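Local coordinates for penicillin-binding protein activator LpoB (Escherichia coli, PDB 4Q6Z) that probably regulates peptidoglycan synthesis, being an outer-membrane lipoprotein, here its C-terminal domain, that interacts with PBP1b and is thought essential for the synthase's function, at residues Val20-Val28 / Leu52-Val61. Sequence-based numbering, arbitrary orientation.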
loop_
_atom_site.group_PDB
_atom_site.type_symbol
_atom_site.label_atom_id
_atom_site.label_comp_id
_atom_site.label_asym_id
_atom_site.label_seq_id
_atom_site.Cartn_x
_atom_site.Cartn_y
_atom_site.Cartn_z
ATOM N N VAL A 20 -10.929 8.109 6.795
ATOM C CA VAL A 20 -10.814 6.763 6.216
ATOM C C VAL A 20 -12.119 5.975 6.311
ATOM O O VAL A 20 -12.539 5.610 7.389
ATOM C CB VAL A 20 -9.699 5.948 6.894
ATOM C CG1 VAL A 20 -9.621 4.562 6.273
ATOM C CG2 VAL A 20 -8.362 6.646 6.749
ATOM N N THR A 21 -12.745 5.693 5.177
ATOM C CA THR A 21 -13.997 4.958 5.200
ATOM C C THR A 21 -13.694 3.484 5.020
ATOM O O THR A 21 -12.986 3.105 4.090
ATOM C CB THR A 21 -15.000 5.406 4.111
ATOM O OG1 THR A 21 -14.603 4.886 2.850
ATOM C CG2 THR A 21 -15.075 6.907 3.991
ATOM N N ALA A 22 -14.243 2.656 5.898
ATOM C CA ALA A 22 -13.998 1.222 5.848
ATOM C C ALA A 22 -14.816 0.573 4.740
ATOM O O ALA A 22 -15.769 1.148 4.212
ATOM C CB ALA A 22 -14.326 0.582 7.186
ATOM N N GLY A 23 -14.419 -0.645 4.396
ATOM C CA GLY A 23 -15.013 -1.370 3.273
ATOM C C GLY A 23 -14.715 -0.766 1.913
ATOM O O GLY A 23 -15.275 -1.201 0.912
ATOM N N SER A 24 -13.812 0.205 1.876
ATOM C CA SER A 24 -13.375 0.790 0.625
ATOM C C SER A 24 -12.511 -0.171 -0.166
ATOM O O SER A 24 -11.845 -1.050 0.373
ATOM C CB SER A 24 -12.586 2.075 0.844
ATOM O OG SER A 24 -13.410 3.056 1.411
ATOM N N VAL A 25 -12.540 0.011 -1.473
ATOM C CA VAL A 25 -11.704 -0.770 -2.345
ATOM C C VAL A 25 -10.392 -0.080 -2.357
ATOM O O VAL A 25 -10.330 1.122 -2.475
ATOM C CB VAL A 25 -12.253 -0.825 -3.764
ATOM C CG1 VAL A 25 -11.300 -1.602 -4.659
ATOM C CG2 VAL A 25 -13.651 -1.445 -3.755
ATOM N N LEU A 26 -9.342 -0.869 -2.273
ATOM C CA LEU A 26 -8.024 -0.385 -1.960
ATOM C C LEU A 26 -7.049 -0.956 -2.988
ATOM O O LEU A 26 -6.835 -2.171 -3.046
ATOM C CB LEU A 26 -7.686 -0.896 -0.571
ATOM C CG LEU A 26 -6.629 -0.146 0.191
ATOM C CD1 LEU A 26 -7.265 1.120 0.701
ATOM C CD2 LEU A 26 -6.119 -1.006 1.337
ATOM N N LEU A 27 -6.465 -0.092 -3.803
ATOM C CA LEU A 27 -5.311 -0.483 -4.627
ATOM C C LEU A 27 -4.027 -0.449 -3.747
ATOM O O LEU A 27 -3.554 0.619 -3.326
ATOM C CB LEU A 27 -5.213 0.380 -5.901
ATOM C CG LEU A 27 -4.024 0.177 -6.875
ATOM C CD1 LEU A 27 -3.938 -1.255 -7.334
ATOM C CD2 LEU A 27 -4.076 1.079 -8.093
ATOM N N VAL A 28 -3.497 -1.629 -3.428
ATOM C CA VAL A 28 -2.380 -1.733 -2.469
ATOM C C VAL A 28 -1.049 -1.781 -3.226
ATOM O O VAL A 28 -0.721 -2.800 -3.815
ATOM C CB VAL A 28 -2.469 -2.990 -1.591
ATOM C CG1 VAL A 28 -1.276 -3.065 -0.658
ATOM C CG2 VAL A 28 -3.776 -3.046 -0.813
ATOM N N LEU A 52 -4.580 -6.196 5.529
ATOM C CA LEU A 52 -5.701 -5.345 5.127
ATOM C C LEU A 52 -6.981 -6.147 4.773
ATOM O O LEU A 52 -8.088 -5.593 4.738
ATOM C CB LEU A 52 -5.286 -4.475 3.942
ATOM C CG LEU A 52 -4.104 -3.528 4.146
ATOM C CD1 LEU A 52 -3.427 -3.278 2.811
ATOM C CD2 LEU A 52 -4.544 -2.211 4.762
ATOM N N ALA A 53 -6.800 -7.437 4.478
ATOM C CA ALA A 53 -7.900 -8.362 4.200
ATOM C C ALA A 53 -8.556 -8.903 5.461
ATOM O O ALA A 53 -9.777 -8.920 5.571
ATOM C CB ALA A 53 -7.400 -9.528 3.374
ATOM N N ASN A 54 -7.748 -9.368 6.403
ATOM C CA ASN A 54 -8.238 -9.610 7.753
ATOM C C ASN A 54 -8.694 -8.282 8.369
ATOM O O ASN A 54 -7.843 -7.465 8.708
ATOM C CB ASN A 54 -7.118 -10.177 8.620
ATOM C CG ASN A 54 -7.475 -10.178 10.102
ATOM O OD1 ASN A 54 -6.962 -9.367 10.882
ATOM N ND2 ASN A 54 -8.386 -11.063 10.489
ATOM N N ASN A 55 -9.996 -8.015 8.491
ATOM C CA ASN A 55 -11.072 -8.996 8.669
ATOM C C ASN A 55 -12.220 -8.613 7.698
ATOM O O ASN A 55 -13.403 -8.515 8.047
ATOM C CB ASN A 55 -11.496 -9.085 10.157
ATOM C CG ASN A 55 -11.624 -10.528 10.655
ATOM O OD1 ASN A 55 -10.905 -11.424 10.205
ATOM N ND2 ASN A 55 -12.533 -10.752 11.597
ATOM N N GLY A 56 -11.819 -8.398 6.448
ATOM C CA GLY A 56 -12.726 -8.102 5.342
ATOM C C GLY A 56 -13.159 -6.650 5.366
ATOM O O GLY A 56 -14.211 -6.275 4.847
ATOM N N LYS A 57 -12.323 -5.830 5.986
ATOM C CA LYS A 57 -12.645 -4.431 6.245
ATOM C C LYS A 57 -12.095 -3.556 5.120
ATOM O O LYS A 57 -12.362 -2.358 5.051
ATOM C CB LYS A 57 -12.068 -3.996 7.587
ATOM C CG LYS A 57 -10.556 -4.222 7.663
ATOM C CD LYS A 57 -10.048 -4.640 9.035
ATOM C CE LYS A 57 -8.525 -4.518 9.072
ATOM N NZ LYS A 57 -7.972 -5.029 10.354
ATOM N N PHE A 58 -11.311 -4.162 4.238
ATOM C CA PHE A 58 -11.022 -3.570 2.935
ATOM C C PHE A 58 -11.107 -4.612 1.839
ATOM O O PHE A 58 -10.618 -5.734 1.992
ATOM C CB PHE A 58 -9.622 -2.965 2.902
ATOM C CG PHE A 58 -9.501 -1.660 3.637
ATOM C CD1 PHE A 58 -10.163 -0.533 3.193
ATOM C CD2 PHE A 58 -8.687 -1.560 4.756
ATOM C CE1 PHE A 58 -10.027 0.666 3.854
ATOM C CE2 PHE A 58 -8.554 -0.368 5.429
ATOM C CZ PHE A 58 -9.227 0.744 4.977
ATOM N N THR A 59 -11.701 -4.217 0.726
ATOM C CA THR A 59 -11.531 -4.912 -0.540
ATOM C C THR A 59 -10.274 -4.468 -1.307
ATOM O O THR A 59 -10.025 -3.276 -1.421
ATOM C CB THR A 59 -12.765 -4.623 -1.390
ATOM O OG1 THR A 59 -13.882 -4.376 -0.530
ATOM C CG2 THR A 59 -13.072 -5.761 -2.326
ATOM N N LEU A 60 -9.476 -5.418 -1.807
ATOM C CA LEU A 60 -8.217 -5.089 -2.512
ATOM C C LEU A 60 -8.321 -5.395 -3.989
ATOM O O LEU A 60 -8.915 -6.372 -4.403
ATOM C CB LEU A 60 -6.984 -5.836 -1.945
ATOM C CG LEU A 60 -6.964 -6.197 -0.453
ATOM C CD1 LEU A 60 -5.747 -7.056 -0.134
ATOM C CD2 LEU A 60 -6.987 -4.966 0.434
ATOM N N VAL A 61 -7.701 -4.572 -4.797
ATOM C CA VAL A 61 -7.593 -4.916 -6.197
ATOM C C VAL A 61 -6.679 -6.145 -6.321
ATOM O O VAL A 61 -5.543 -6.130 -5.850
ATOM C CB VAL A 61 -7.031 -3.740 -7.004
ATOM C CG1 VAL A 61 -6.779 -4.142 -8.447
ATOM C CG2 VAL A 61 -7.971 -2.543 -6.929
HETATM O O HOH W 1 -3.460 -4.022 -5.965
#
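The carbonyl oxygen of L26 is gripped twice: V61 N donates a fairly straight hydrogen bond to it (3.1 Å, 158° at the hydrogen). L60 CA adds a CH...O contact to the same L26 O at 3.3 Å. One step back, L26 N donates to T59 O at 2.6 Å, with V25 CA also turned toward that oxygen. These bonds make the parallel ladder pairing V25 with T59 and L26 with L60. Before the strands, G23 N binds K57 O at 2.8 Å, coming from above the carbonyl plane; the positive phi of G23 suits glycine at this turn. Beta-branched V25 and T59 fit the extended backbone and share one face of the sheet. On the opposite face, apolar L26 is buried and packs CD2 on L52, while L60 turns CD2 toward V28 CG2. V28 CG2 meets L52 CD1 tip to tip at 3.6 Å. L26 swings its CG nearly opposite the backbone N (chi1 -158°), which brings CD2 over one face of the F58 ring, 4.1 Å from F58 CG. A flat ring suits this place, offering L26 a broad face and S24 O an edge of polarised C-H bonds: S24 O lies in the ring plane, 3.3 Å from F58 CD1. V20 CG1 approaches CZ. Cut back to an alanine, F58 would lose its ring, and a gap would probably open beside L26 CD2 and V20 CG1. M14 of helix 3-15 also touches the F58 side chain. With strand 98-106 bonded to the other edge of strand 25-35, the whole is characteristic of a beta-alpha-beta crossover: helix 41-53 links adjacent parallel strands, and 59-60 is one of the sheet's two outer strands within this chain.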